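Local coordinates for protein putative adhesin (Bacteroides thetaiotaomicron, PDB 4QDG) that probably serves as an outer-membrane lipoprotein of the FimB/Mfa2 family that anchors fimbriae to the cell surface and takes part in adhesion, at residues V155-M160 / L236-K241; V245-I250 / F283-N288; A203-T208 / V214-A219; I253-M258 / W291-I296. All coordinates share one frame; numbering follows the deposited sequence.

Contact 1: V155-M160 / L236-K241; sequences VVLQQM and LTVRRK
Val155 and Leu236 meet tip to tip: Val155 CG2 lies 3.8 Å from Leu236 CD1 and 4.0 Å from Leu236 CD2, so a single methyl rests against the fork of the leucine. Val155 has CG1 anti to the backbone N (chi1 -178°), which leaves CG2 anti to the carbonyl carbon and directed at Leu236. A looser touch joins Val155 CG1 to Val238 CG2 at 4.4 Å. One step along, Leu157 and Val238 slide past each other in opposite directions, with Leu157 CD1 3.9 Å from Val238 CG1. All of this is aliphatic packing between buried side chains. The alternation of strand residues puts Val155 and Leu157 on one inner face and Leu236 and Val238 on the other, as in a beta sandwich: the strand axes pass 10.2 Å apart at closest and diverge by 41°, a separation filled by side chains. Phe170 and Phe172 of strand 170-176 extend the apolar layer, touching Leu157 and Val238 respectively. Within its own sheet, the backbone of Val155 and Leu157 pairs with Ala219 and Ala217 of strand 213-223, while on the far face of strand 235-240 Thr237 OG1 hydrogen-bonds to Asn249 OD1 and Arg239 forms salt bridges with Glu171, Glu173 and Glu246.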
loop_
_atom_site.group_PDB
_atom_site.type_symbol
_atom_site.label_atom_id
_atom_site.label_comp_id
_atom_site.label_asym_id
_atom_site.label_seq_id
_atom_site.Cartn_x
_atom_site.Cartn_y
_atom_site.Cartn_z
ATOM N N VAL A 155 -1.458 -12.560 -8.838
ATOM C CA VAL A 155 -0.716 -13.143 -9.940
ATOM C C VAL A 155 -1.490 -14.327 -10.451
ATOM O O VAL A 155 -1.804 -15.221 -9.678
ATOM C CB VAL A 155 0.738 -13.512 -9.524
ATOM C CG1 VAL A 155 1.512 -14.078 -10.707
ATOM C CG2 VAL A 155 1.466 -12.284 -8.940
ATOM N N VAL A 156 -1.791 -14.350 -11.762
ATOM C CA VAL A 156 -2.534 -15.432 -12.388
ATOM C C VAL A 156 -1.675 -16.130 -13.459
ATOM O O VAL A 156 -0.993 -15.468 -14.236
ATOM C CB VAL A 156 -3.890 -14.938 -12.953
ATOM C CG1 VAL A 156 -4.603 -16.022 -13.773
ATOM C CG2 VAL A 156 -4.805 -14.448 -11.829
ATOM N N LEU A 157 -1.693 -17.478 -13.455
ATOM C CA LEU A 157 -1.038 -18.312 -14.462
ATOM C C LEU A 157 -2.136 -18.983 -15.248
ATOM O O LEU A 157 -2.995 -19.634 -14.663
ATOM C CB LEU A 157 -0.056 -19.329 -13.860
ATOM C CG LEU A 157 0.988 -18.831 -12.859
ATOM C CD1 LEU A 157 1.870 -19.959 -12.435
ATOM C CD2 LEU A 157 1.834 -17.692 -13.454
ATOM N N GLN A 158 -2.179 -18.717 -16.568
ATOM C CA GLN A 158 -3.217 -19.202 -17.467
ATOM C C GLN A 158 -2.631 -19.859 -18.698
ATOM O O GLN A 158 -1.783 -19.277 -19.349
ATOM C CB GLN A 158 -4.096 -18.027 -17.890
ATOM C CG GLN A 158 -5.269 -18.412 -18.820
ATOM C CD GLN A 158 -6.342 -17.356 -18.870
ATOM O OE1 GLN A 158 -6.451 -16.497 -17.980
ATOM N NE2 GLN A 158 -7.189 -17.431 -19.885
ATOM N N GLN A 159 -3.092 -21.053 -19.046
ATOM C CA GLN A 159 -2.591 -21.685 -20.279
ATOM C C GLN A 159 -3.256 -21.042 -21.470
ATOM O O GLN A 159 -4.461 -20.836 -21.450
ATOM C CB GLN A 159 -2.815 -23.189 -20.288
ATOM C CG GLN A 159 -1.750 -23.926 -19.514
ATOM C CD GLN A 159 -1.550 -25.297 -20.073
ATOM O OE1 GLN A 159 -1.114 -25.457 -21.216
ATOM N NE2 GLN A 159 -1.872 -26.308 -19.275
HETATM N N MSE A 160 -2.458 -20.678 -22.479
HETATM C CA MSE A 160 -2.900 -20.100 -23.744
HETATM C C MSE A 160 -3.926 -21.007 -24.440
HETATM O O MSE A 160 -4.908 -20.495 -24.979
HETATM C CB MSE A 160 -1.698 -19.889 -24.651
HETATM C CG MSE A 160 -1.985 -18.962 -25.799
HETATM SE SE MSE A 160 -0.655 -19.158 -27.201
HETATM C CE MSE A 160 -1.311 -20.811 -27.982
ATOM N N LEU A 236 9.266 -9.850 -9.083
ATOM C CA LEU A 236 8.189 -10.828 -8.987
ATOM C C LEU A 236 8.796 -12.113 -9.520
ATOM O O LEU A 236 9.374 -12.112 -10.615
ATOM C CB LEU A 236 6.879 -10.475 -9.692
ATOM C CG LEU A 236 5.882 -11.642 -9.839
ATOM C CD1 LEU A 236 5.231 -12.006 -8.491
ATOM C CD2 LEU A 236 4.820 -11.332 -10.870
ATOM N N THR A 237 8.744 -13.191 -8.723
ATOM C CA THR A 237 9.340 -14.476 -9.137
ATOM C C THR A 237 8.315 -15.592 -9.039
ATOM O O THR A 237 7.604 -15.689 -8.033
ATOM C CB THR A 237 10.612 -14.788 -8.291
ATOM O OG1 THR A 237 11.535 -13.709 -8.431
ATOM C CG2 THR A 237 11.304 -16.065 -8.719
ATOM N N VAL A 238 8.244 -16.432 -10.097
ATOM C CA VAL A 238 7.356 -17.586 -10.144
ATOM C C VAL A 238 8.248 -18.800 -10.464
ATOM O O VAL A 238 8.917 -18.834 -11.497
ATOM C CB VAL A 238 6.128 -17.444 -11.083
ATOM C CG1 VAL A 238 5.240 -18.688 -10.983
ATOM C CG2 VAL A 238 5.312 -16.201 -10.732
ATOM N N ARG A 239 8.310 -19.749 -9.522
ATOM C CA ARG A 239 9.179 -20.919 -9.627
ATOM C C ARG A 239 8.404 -22.219 -9.624
ATOM O O ARG A 239 7.497 -22.373 -8.790
ATOM C CB ARG A 239 10.151 -20.912 -8.443
ATOM C CG ARG A 239 11.338 -21.878 -8.522
ATOM C CD ARG A 239 12.414 -21.571 -7.485
ATOM N NE ARG A 239 11.820 -21.280 -6.191
ATOM C CZ ARG A 239 11.871 -20.105 -5.573
ATOM N NH1 ARG A 239 12.586 -19.106 -6.084
ATOM N NH2 ARG A 239 11.236 -19.927 -4.424
ATOM N N ARG A 240 8.756 -23.152 -10.560
ATOM C CA ARG A 240 8.199 -24.517 -10.579
ATOM C C ARG A 240 8.853 -25.271 -9.431
ATOM O O ARG A 240 10.082 -25.363 -9.424
ATOM C CB ARG A 240 8.485 -25.256 -11.903
ATOM C CG ARG A 240 7.795 -24.738 -13.156
ATOM C CD ARG A 240 7.845 -25.773 -14.291
ATOM N NE ARG A 240 9.206 -25.964 -14.805
ATOM C CZ ARG A 240 9.625 -25.573 -16.007
ATOM N NH1 ARG A 240 8.783 -25.004 -16.861
ATOM N NH2 ARG A 240 10.884 -25.770 -16.370
ATOM N N LYS A 241 8.061 -25.766 -8.450
ATOM C CA LYS A 241 8.544 -26.481 -7.253
ATOM C C LYS A 241 9.408 -27.723 -7.573
ATOM O O LYS A 241 10.469 -27.900 -6.966
ATOM C CB LYS A 241 7.348 -26.893 -6.370
ATOM C CG LYS A 241 6.975 -25.819 -5.370
ATOM C CD LYS A 241 5.522 -25.847 -4.983
ATOM C CE LYS A 241 5.256 -26.395 -3.612
ATOM N NZ LYS A 241 3.794 -26.448 -3.361
#

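Contact 2: V245-I250 / F283-N288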
loop_
_atom_site.group_PDB
_atom_site.type_symbol
_atom_site.label_atom_id
_atom_site.label_comp_id
_atom_site.label_asym_id
_atom_site.label_seq_id
_atom_site.Cartn_x
_atom_site.Cartn_y
_atom_site.Cartn_z
ATOM N N VAL A 245 12.884 -24.359 -11.418
ATOM C CA VAL A 245 13.034 -23.422 -12.528
ATOM C C VAL A 245 12.163 -22.199 -12.295
ATOM O O VAL A 245 10.970 -22.324 -11.985
ATOM C CB VAL A 245 12.754 -24.045 -13.913
ATOM C CG1 VAL A 245 12.789 -22.982 -15.002
ATOM C CG2 VAL A 245 13.746 -25.156 -14.225
ATOM N N GLU A 246 12.766 -21.012 -12.440
ATOM C CA GLU A 246 12.029 -19.761 -12.300
ATOM C C GLU A 246 11.513 -19.378 -13.663
ATOM O O GLU A 246 12.273 -18.880 -14.485
ATOM C CB GLU A 246 12.900 -18.658 -11.694
ATOM C CG GLU A 246 13.259 -18.903 -10.240
ATOM C CD GLU A 246 14.248 -17.912 -9.650
ATOM O OE1 GLU A 246 14.691 -17.006 -10.396
ATOM O OE2 GLU A 246 14.549 -18.017 -8.437
ATOM N N ILE A 247 10.237 -19.653 -13.919
ATOM C CA ILE A 247 9.591 -19.419 -15.223
ATOM C C ILE A 247 9.328 -17.921 -15.449
ATOM O O ILE A 247 9.310 -17.481 -16.597
ATOM C CB ILE A 247 8.308 -20.299 -15.393
ATOM C CG1 ILE A 247 7.263 -20.056 -14.292
ATOM C CG2 ILE A 247 8.696 -21.782 -15.470
ATOM C CD1 ILE A 247 5.801 -20.185 -14.768
ATOM N N ILE A 248 9.122 -17.153 -14.352
ATOM C CA ILE A 248 8.907 -15.701 -14.340
ATOM C C ILE A 248 9.850 -15.092 -13.280
ATOM O O ILE A 248 9.931 -15.582 -12.144
ATOM C CB ILE A 248 7.405 -15.288 -14.117
ATOM C CG1 ILE A 248 6.486 -15.870 -15.198
ATOM C CG2 ILE A 248 7.238 -13.766 -14.078
ATOM C CD1 ILE A 248 5.068 -16.179 -14.728
ATOM N N ASN A 249 10.590 -14.056 -13.681
ATOM C CA ASN A 249 11.511 -13.309 -12.843
ATOM C C ASN A 249 11.654 -11.952 -13.473
ATOM O O ASN A 249 12.504 -11.741 -14.348
ATOM C CB ASN A 249 12.864 -14.005 -12.654
ATOM C CG ASN A 249 13.776 -13.266 -11.699
ATOM O OD1 ASN A 249 13.395 -12.897 -10.594
ATOM N ND2 ASN A 249 15.014 -13.080 -12.089
ATOM N N ILE A 250 10.793 -11.032 -13.047
ATOM C CA ILE A 250 10.706 -9.733 -13.692
ATOM C C ILE A 250 10.873 -8.567 -12.740
ATOM O O ILE A 250 10.528 -8.683 -11.559
ATOM C CB ILE A 250 9.298 -9.629 -14.385
ATOM C CG1 ILE A 250 8.131 -9.792 -13.360
ATOM C CG2 ILE A 250 9.160 -10.613 -15.560
ATOM C CD1 ILE A 250 6.948 -8.997 -13.605
ATOM N N PHE A 283 -0.234 -14.028 -16.544
ATOM C CA PHE A 283 0.857 -14.536 -17.360
ATOM C C PHE A 283 0.338 -15.764 -18.116
ATOM O O PHE A 283 -0.303 -16.636 -17.520
ATOM C CB PHE A 283 2.094 -14.864 -16.500
ATOM C CG PHE A 283 2.717 -13.671 -15.798
ATOM C CD1 PHE A 283 2.228 -13.226 -14.575
ATOM C CD2 PHE A 283 3.812 -13.015 -16.346
ATOM C CE1 PHE A 283 2.804 -12.124 -13.927
ATOM C CE2 PHE A 283 4.384 -11.915 -15.703
ATOM C CZ PHE A 283 3.880 -11.481 -14.490
ATOM N N PHE A 284 0.591 -15.820 -19.425
ATOM C CA PHE A 284 0.124 -16.942 -20.247
ATOM C C PHE A 284 1.243 -17.963 -20.415
ATOM O O PHE A 284 2.402 -17.589 -20.618
ATOM C CB PHE A 284 -0.436 -16.466 -21.596
ATOM C CG PHE A 284 -1.620 -15.556 -21.386
ATOM C CD1 PHE A 284 -2.897 -16.084 -21.193
ATOM C CD2 PHE A 284 -1.453 -14.178 -21.308
ATOM C CE1 PHE A 284 -3.989 -15.242 -20.971
ATOM C CE2 PHE A 284 -2.530 -13.345 -21.049
ATOM C CZ PHE A 284 -3.791 -13.878 -20.867
ATOM N N LEU A 285 0.889 -19.246 -20.241
ATOM C CA LEU A 285 1.846 -20.344 -20.302
ATOM C C LEU A 285 1.580 -21.259 -21.471
ATOM O O LEU A 285 0.436 -21.473 -21.870
ATOM C CB LEU A 285 1.844 -21.188 -18.999
ATOM C CG LEU A 285 1.946 -20.437 -17.644
ATOM C CD1 LEU A 285 1.984 -21.425 -16.480
ATOM C CD2 LEU A 285 3.146 -19.489 -17.599
ATOM N N SER A 286 2.662 -21.818 -21.992
ATOM C CA SER A 286 2.668 -22.830 -23.037
ATOM C C SER A 286 2.409 -24.221 -22.381
ATOM O O SER A 286 2.524 -24.309 -21.146
ATOM C CB SER A 286 3.999 -22.784 -23.778
ATOM O OG SER A 286 5.076 -22.808 -22.862
ATOM N N PRO A 287 2.056 -25.313 -23.138
ATOM C CA PRO A 287 1.787 -26.621 -22.483
ATOM C C PRO A 287 2.907 -27.145 -21.582
ATOM O O PRO A 287 2.598 -27.848 -20.621
ATOM C CB PRO A 287 1.550 -27.569 -23.651
ATOM C CG PRO A 287 1.018 -26.679 -24.727
ATOM C CD PRO A 287 1.805 -25.393 -24.589
ATOM N N ASN A 288 4.178 -26.748 -21.823
ATOM C CA ASN A 288 5.324 -27.156 -20.996
ATOM C C ASN A 288 5.444 -26.304 -19.705
ATOM O O ASN A 288 6.395 -26.486 -18.932
ATOM C CB ASN A 288 6.626 -27.086 -21.809
ATOM C CG ASN A 288 6.966 -25.722 -22.375
ATOM O OD1 ASN A 288 6.156 -24.797 -22.371
ATOM N ND2 ASN A 288 8.173 -25.572 -22.896
#
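With CG anti to the carbonyl carbon (chi1 -63°), Phe283 reaches across to Ile248, whose CG1 is likewise anti to its own carbonyl carbon (chi1 -59°), and CD1 of that isoleucine comes to lie over one face of the ring. Ile248 CD1 stands 4.0 Å from the Phe283 ring centroid, 29° off the normal, a CH-pi contact displaced toward the root of the ring: its nearest ring atom is Phe283 CG at 3.6 Å. The other branch serves the far end, Ile248 CG2 lying 3.8 Å from Phe283 CE2, so the isoleucine spans the ring lengthwise. Ile250 and Phe283 come from opposite directions, Ile250 CD1 meeting the rim near the ring plane, 4.0 Å from Phe283 CZ. Beyond this aromatic centre, Ile247 and Leu285 cross at about a right angle, with Ile247 CD1 3.9 Å from Leu285 CD2. Trp291 packs edge-to-face with Phe283 and also touches Ile248 and Ile250, while Leu157 adjoins both Ile248 and Leu285. Ile247 and Ile248 can both point inward because they sit together opposite Val238 of strand 235-240. This is a classic beta bulge, here turning two consecutive side chains of an outermost strand into the core between two facing sheets.

Contact 3: A203-T208 / V214-A219; sequences ASAGFT and VVVAYA
Ala203 and Val216 form an antiparallel hydrogen-bonded pair in the beta hairpin of strands 199-207 and 213-223. Val216 N donates to Ala203 O at 2.8 Å, and Ala203 N returns a bond to Val216 O at 2.9 Å. Ser204 and Val215 make the next, non-hydrogen-bonded pair. Toward the turn, Ala205 N bonds to Val214 O at 2.8 Å, and Val214 N to Gly206 O over the same distance. Gly206 has a positive phi of 94°, and its backbone angles would press a beta carbon against the preceding carbonyl oxygen.

On the face carrying Ala203 and Val216, small and branched side chains interlock. At a chi1 of -54°, Val216 turns CG1 anti to the carbonyl carbon, 3.7 Å from Ala205 CB, while CG2, between the backbone N and the carbonyl carbon, sits against Ala203 CB. Tyr218 CD2 lies 4.1 Å from the same Ala203 CB, and the tyrosine ring makes a cation-pi contact with Arg154. Further out, Val156 and Gln158 of strand 140-159 pack on Val216, and the backbone of Ala217 and Ala219 bonds to that strand, tying the hairpin's inner arm to the sheet. Ser204 OG is held by Glu213 OE2. At the turn end, Thr208 and Val214 cross at about a right angle, with Thr208 CG2 3.7 Å from Val214 CG2.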
loop_
_atom_site.group_PDB
_atom_site.type_symbol
_atom_site.label_atom_id
_atom_site.label_comp_id
_atom_site.label_asym_id
_atom_site.label_seq_id
_atom_site.Cartn_x
_atom_site.Cartn_y
_atom_site.Cartn_z
ATOM N N ALA A 203 -8.773 -20.811 -10.009
ATOM C CA ALA A 203 -9.972 -20.036 -10.332
ATOM C C ALA A 203 -10.440 -20.366 -11.738
ATOM O O ALA A 203 -9.683 -20.927 -12.523
ATOM C CB ALA A 203 -9.702 -18.541 -10.196
ATOM N N SER A 204 -11.688 -20.012 -12.048
ATOM C CA SER A 204 -12.311 -20.205 -13.351
ATOM C C SER A 204 -12.111 -18.969 -14.242
ATOM O O SER A 204 -12.267 -17.844 -13.776
ATOM C CB SER A 204 -13.801 -20.478 -13.179
ATOM O OG SER A 204 -14.359 -20.922 -14.401
ATOM N N ALA A 205 -11.729 -19.185 -15.504
ATOM C CA ALA A 205 -11.568 -18.124 -16.498
ATOM C C ALA A 205 -12.598 -18.320 -17.630
ATOM O O ALA A 205 -12.406 -17.851 -18.754
ATOM C CB ALA A 205 -10.146 -18.123 -17.048
ATOM N N GLY A 206 -13.690 -19.022 -17.325
ATOM C CA GLY A 206 -14.728 -19.271 -18.309
ATOM C C GLY A 206 -14.548 -20.595 -19.014
ATOM O O GLY A 206 -13.921 -21.507 -18.475
ATOM N N PHE A 207 -15.106 -20.706 -20.225
ATOM C CA PHE A 207 -15.110 -21.920 -21.028
ATOM C C PHE A 207 -14.591 -21.720 -22.433
ATOM O O PHE A 207 -14.717 -20.636 -22.990
ATOM C CB PHE A 207 -16.554 -22.448 -21.119
ATOM C CG PHE A 207 -17.084 -22.936 -19.790
ATOM C CD1 PHE A 207 -17.632 -22.046 -18.871
ATOM C CD2 PHE A 207 -16.985 -24.275 -19.437
ATOM C CE1 PHE A 207 -18.051 -22.485 -17.612
ATOM C CE2 PHE A 207 -17.410 -24.718 -18.181
ATOM C CZ PHE A 207 -17.934 -23.817 -17.274
ATOM N N THR A 208 -14.027 -22.789 -23.010
ATOM C CA THR A 208 -13.578 -22.822 -24.397
ATOM C C THR A 208 -14.803 -23.150 -25.283
ATOM O O THR A 208 -15.821 -23.637 -24.774
ATOM C CB THR A 208 -12.438 -23.846 -24.613
ATOM O OG1 THR A 208 -12.933 -25.184 -24.474
ATOM C CG2 THR A 208 -11.227 -23.592 -23.729
ATOM N N VAL A 214 -11.823 -23.282 -18.315
ATOM C CA VAL A 214 -10.446 -22.805 -18.251
ATOM C C VAL A 214 -10.143 -22.564 -16.773
ATOM O O VAL A 214 -10.783 -21.722 -16.132
ATOM C CB VAL A 214 -10.182 -21.543 -19.129
ATOM C CG1 VAL A 214 -8.694 -21.143 -19.090
ATOM C CG2 VAL A 214 -10.655 -21.774 -20.559
ATOM N N VAL A 215 -9.199 -23.341 -16.234
ATOM C CA VAL A 215 -8.820 -23.289 -14.821
ATOM C C VAL A 215 -7.426 -22.696 -14.736
ATOM O O VAL A 215 -6.473 -23.183 -15.349
ATOM C CB VAL A 215 -8.935 -24.670 -14.116
ATOM C CG1 VAL A 215 -8.482 -24.581 -12.656
ATOM C CG2 VAL A 215 -10.357 -25.202 -14.190
ATOM N N VAL A 216 -7.341 -21.599 -13.998
ATOM C CA VAL A 216 -6.102 -20.866 -13.839
ATOM C C VAL A 216 -5.594 -21.034 -12.411
ATOM O O VAL A 216 -6.358 -21.379 -11.510
ATOM C CB VAL A 216 -6.295 -19.362 -14.230
ATOM C CG1 VAL A 216 -6.880 -19.225 -15.624
ATOM C CG2 VAL A 216 -7.150 -18.615 -13.228
ATOM N N ALA A 217 -4.316 -20.759 -12.223
ATOM C CA ALA A 217 -3.658 -20.729 -10.921
ATOM C C ALA A 217 -3.592 -19.275 -10.479
ATOM O O ALA A 217 -3.398 -18.380 -11.317
ATOM C CB ALA A 217 -2.253 -21.326 -11.034
ATOM N N TYR A 218 -3.737 -19.016 -9.188
ATOM C CA TYR A 218 -3.611 -17.643 -8.699
ATOM C C TYR A 218 -2.880 -17.636 -7.387
ATOM O O TYR A 218 -2.920 -18.627 -6.662
ATOM C CB TYR A 218 -4.983 -16.925 -8.563
ATOM C CG TYR A 218 -5.779 -17.334 -7.345
ATOM C CD1 TYR A 218 -5.589 -16.699 -6.118
ATOM C CD2 TYR A 218 -6.727 -18.345 -7.417
ATOM C CE1 TYR A 218 -6.296 -17.094 -4.980
ATOM C CE2 TYR A 218 -7.442 -18.751 -6.284
ATOM C CZ TYR A 218 -7.215 -18.127 -5.067
ATOM O OH TYR A 218 -7.908 -18.527 -3.954
ATOM N N ALA A 219 -2.235 -16.503 -7.086
ATOM C CA ALA A 219 -1.571 -16.173 -5.841
ATOM C C ALA A 219 -1.813 -14.686 -5.513
ATOM O O ALA A 219 -1.637 -13.818 -6.367
ATOM C CB ALA A 219 -0.087 -16.448 -5.927
#

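Contact 4: I253-M258 / W291-I296; sequences INYLLM and WIKTYI
Trp291 points its indole rim at Tyr255: CH2 of the tryptophan lies 3.6 Å from Tyr255 OH, which sits near the indole plane. The two side chains come from opposite directions, and Trp291 CH2 is also 3.9 Å from Tyr255 CE2. Trp291 has CG anti to the backbone N (chi1 171°), carrying the six-membered ring forward to the phenol. Two residues on, Lys293 forms the centre of an inverse gamma turn. Its extended chain runs past the indole, with CG 3.6 Å above the plane of the Trp291 ring and offset toward the rim. Farther along, Lys293 CE passes 3.9 Å from Tyr255 OH, crossing the tyrosine at about a right angle. Through its aliphatic carbons, the exposed lysine thus flanks both aromatic groups. Ile296, where the chain has become a strand, ends the series: its CD1 meets the edge of the phenol ring in plane, 3.7 Å from Tyr255 CD2. The helix supplies a cover of its own, selenomethionine Met258 placing CE 3.9 Å above one face of the Tyr255 ring, offset toward the rim. Tyr255, on helix 252-263, also packs on Ile250 of strand 246-251, Met281 of strand 278-285 and Ile305, while Ile296 pairs through its backbone with Val303 of strand 301-304 and packs on Phe283.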
loop_
_atom_site.group_PDB
_atom_site.type_symbol
_atom_site.label_atom_id
_atom_site.label_comp_id
_atom_site.label_asym_id
_atom_site.label_seq_id
_atom_site.Cartn_x
_atom_site.Cartn_y
_atom_site.Cartn_z
ATOM N N ILE A 253 8.018 -3.326 -10.892
ATOM C CA ILE A 253 7.633 -1.923 -11.043
ATOM C C ILE A 253 7.619 -1.504 -12.533
ATOM O O ILE A 253 6.638 -0.890 -12.991
ATOM C CB ILE A 253 8.491 -1.004 -10.148
ATOM C CG1 ILE A 253 8.139 -1.301 -8.679
ATOM C CG2 ILE A 253 8.257 0.464 -10.492
ATOM C CD1 ILE A 253 8.360 -0.306 -7.739
ATOM N N ASN A 254 8.630 -1.924 -13.286
ATOM C CA ASN A 254 8.737 -1.692 -14.726
ATOM C C ASN A 254 7.556 -2.269 -15.495
ATOM O O ASN A 254 7.059 -1.623 -16.412
ATOM C CB ASN A 254 10.025 -2.314 -15.274
ATOM C CG ASN A 254 11.287 -1.633 -14.812
ATOM O OD1 ASN A 254 11.311 -0.841 -13.863
ATOM N ND2 ASN A 254 12.383 -1.989 -15.437
ATOM N N TYR A 255 7.106 -3.469 -15.103
ATOM C CA TYR A 255 5.991 -4.169 -15.737
ATOM C C TYR A 255 4.699 -3.438 -15.427
ATOM O O TYR A 255 3.964 -3.180 -16.353
ATOM C CB TYR A 255 5.957 -5.656 -15.310
ATOM C CG TYR A 255 6.786 -6.532 -16.221
ATOM C CD1 TYR A 255 8.175 -6.406 -16.269
ATOM C CD2 TYR A 255 6.181 -7.403 -17.123
ATOM C CE1 TYR A 255 8.943 -7.155 -17.162
ATOM C CE2 TYR A 255 6.934 -8.125 -18.049
ATOM C CZ TYR A 255 8.319 -8.018 -18.047
ATOM O OH TYR A 255 9.070 -8.775 -18.918
ATOM N N LEU A 256 4.510 -2.945 -14.193
ATOM C CA LEU A 256 3.272 -2.209 -13.852
ATOM C C LEU A 256 3.208 -0.869 -14.567
ATOM O O LEU A 256 2.128 -0.424 -14.934
ATOM C CB LEU A 256 3.096 -1.986 -12.331
ATOM C CG LEU A 256 3.103 -3.214 -11.429
ATOM C CD1 LEU A 256 3.074 -2.789 -9.981
ATOM C CD2 LEU A 256 1.956 -4.149 -11.745
ATOM N N LEU A 257 4.371 -0.231 -14.747
ATOM C CA LEU A 257 4.470 1.055 -15.411
ATOM C C LEU A 257 4.210 0.886 -16.921
ATOM O O LEU A 257 3.930 1.888 -17.561
ATOM C CB LEU A 257 5.835 1.737 -15.123
ATOM C CG LEU A 257 6.085 2.235 -13.674
ATOM C CD1 LEU A 257 7.516 2.765 -13.510
ATOM C CD2 LEU A 257 5.059 3.289 -13.232
HETATM N N MSE A 258 4.222 -0.364 -17.474
HETATM C CA MSE A 258 3.847 -0.568 -18.892
HETATM C C MSE A 258 2.323 -0.354 -19.032
HETATM O O MSE A 258 1.868 0.039 -20.100
HETATM C CB MSE A 258 4.252 -1.943 -19.462
HETATM C CG MSE A 258 5.734 -2.187 -19.538
HETATM SE SE MSE A 258 6.083 -4.136 -19.765
HETATM C CE MSE A 258 8.127 -4.080 -19.533
ATOM N N TRP A 291 6.660 -19.550 -19.524
ATOM C CA TRP A 291 5.957 -18.304 -19.782
ATOM C C TRP A 291 6.126 -17.839 -21.244
ATOM O O TRP A 291 7.252 -17.764 -21.748
ATOM C CB TRP A 291 6.429 -17.230 -18.777
ATOM C CG TRP A 291 5.943 -15.836 -19.049
ATOM C CD1 TRP A 291 4.690 -15.463 -19.445
ATOM C CD2 TRP A 291 6.663 -14.625 -18.807
ATOM N NE1 TRP A 291 4.619 -14.097 -19.566
ATOM C CE2 TRP A 291 5.803 -13.551 -19.143
ATOM C CE3 TRP A 291 7.947 -14.335 -18.318
ATOM C CZ2 TRP A 291 6.196 -12.210 -19.034
ATOM C CZ3 TRP A 291 8.326 -13.004 -18.194
ATOM C CH2 TRP A 291 7.463 -11.962 -18.561
ATOM N N ILE A 292 4.994 -17.527 -21.915
ATOM C CA ILE A 292 4.984 -16.978 -23.280
ATOM C C ILE A 292 5.247 -15.477 -23.115
ATOM O O ILE A 292 4.352 -14.705 -22.748
ATOM C CB ILE A 292 3.676 -17.309 -24.046
ATOM C CG1 ILE A 292 3.362 -18.814 -23.974
ATOM C CG2 ILE A 292 3.760 -16.812 -25.510
ATOM C CD1 ILE A 292 1.942 -19.231 -24.390
ATOM N N LYS A 293 6.514 -15.085 -23.299
ATOM C CA LYS A 293 6.990 -13.735 -23.044
ATOM C C LYS A 293 6.637 -12.776 -24.198
ATOM O O LYS A 293 7.517 -12.144 -24.783
ATOM C CB LYS A 293 8.493 -13.790 -22.753
ATOM C CG LYS A 293 8.984 -12.657 -21.838
ATOM C CD LYS A 293 10.456 -12.848 -21.444
ATOM C CE LYS A 293 10.954 -11.774 -20.498
ATOM N NZ LYS A 293 11.944 -12.317 -19.516
ATOM N N THR A 294 5.318 -12.618 -24.483
ATOM C CA THR A 294 4.810 -11.748 -25.554
ATOM C C THR A 294 3.841 -10.680 -24.997
ATOM O O THR A 294 4.160 -9.484 -25.008
ATOM C CB THR A 294 4.180 -12.576 -26.660
ATOM O OG1 THR A 294 3.102 -13.335 -26.124
ATOM C CG2 THR A 294 5.192 -13.501 -27.362
ATOM N N TYR A 295 2.676 -11.124 -24.497
ATOM C CA TYR A 295 1.608 -10.296 -23.924
ATOM C C TYR A 295 1.175 -10.825 -22.583
ATOM O O TYR A 295 1.108 -12.041 -22.382
ATOM C CB TYR A 295 0.375 -10.257 -24.840
ATOM C CG TYR A 295 0.621 -9.683 -26.213
ATOM C CD1 TYR A 295 1.128 -10.471 -27.239
ATOM C CD2 TYR A 295 0.324 -8.354 -26.495
ATOM C CE1 TYR A 295 1.373 -9.942 -28.506
ATOM C CE2 TYR A 295 0.556 -7.814 -27.758
ATOM C CZ TYR A 295 1.073 -8.614 -28.767
ATOM O OH TYR A 295 1.290 -8.072 -30.012
ATOM N N ILE A 296 0.896 -9.911 -21.667
ATOM C CA ILE A 296 0.355 -10.191 -20.335
ATOM C C ILE A 296 -0.871 -9.282 -20.117
ATOM O O ILE A 296 -1.158 -8.398 -20.934
ATOM C CB ILE A 296 1.405 -10.052 -19.179
ATOM C CG1 ILE A 296 1.994 -8.627 -19.088
ATOM C CG2 ILE A 296 2.499 -11.152 -19.254
ATOM C CD1 ILE A 296 2.627 -8.272 -17.723
#

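Overall arrangement
All four contacts lie on the same side of the chain's centre. Contacts 1 and 2, with centres about 5 Å apart, bring the paired strands 235-240 and 246-251 against the adjacent strands 140-159 and 278-285. Contact 4, about 12 Å from contact 2, alternates with it along the chain: helix 252-263 follows strand 246-251, and strand 295-298 follows and pairs with strand 278-285. A probable backbone hydrogen bond from Ile292 N to Phe284 O links the two. Contact 3 falls in sequence between the segments of contact 1, its centre about 13 Å away. Together they join two facing sheets, one of them widened by the hairpin 199-207/213-223, and pack a helix against them.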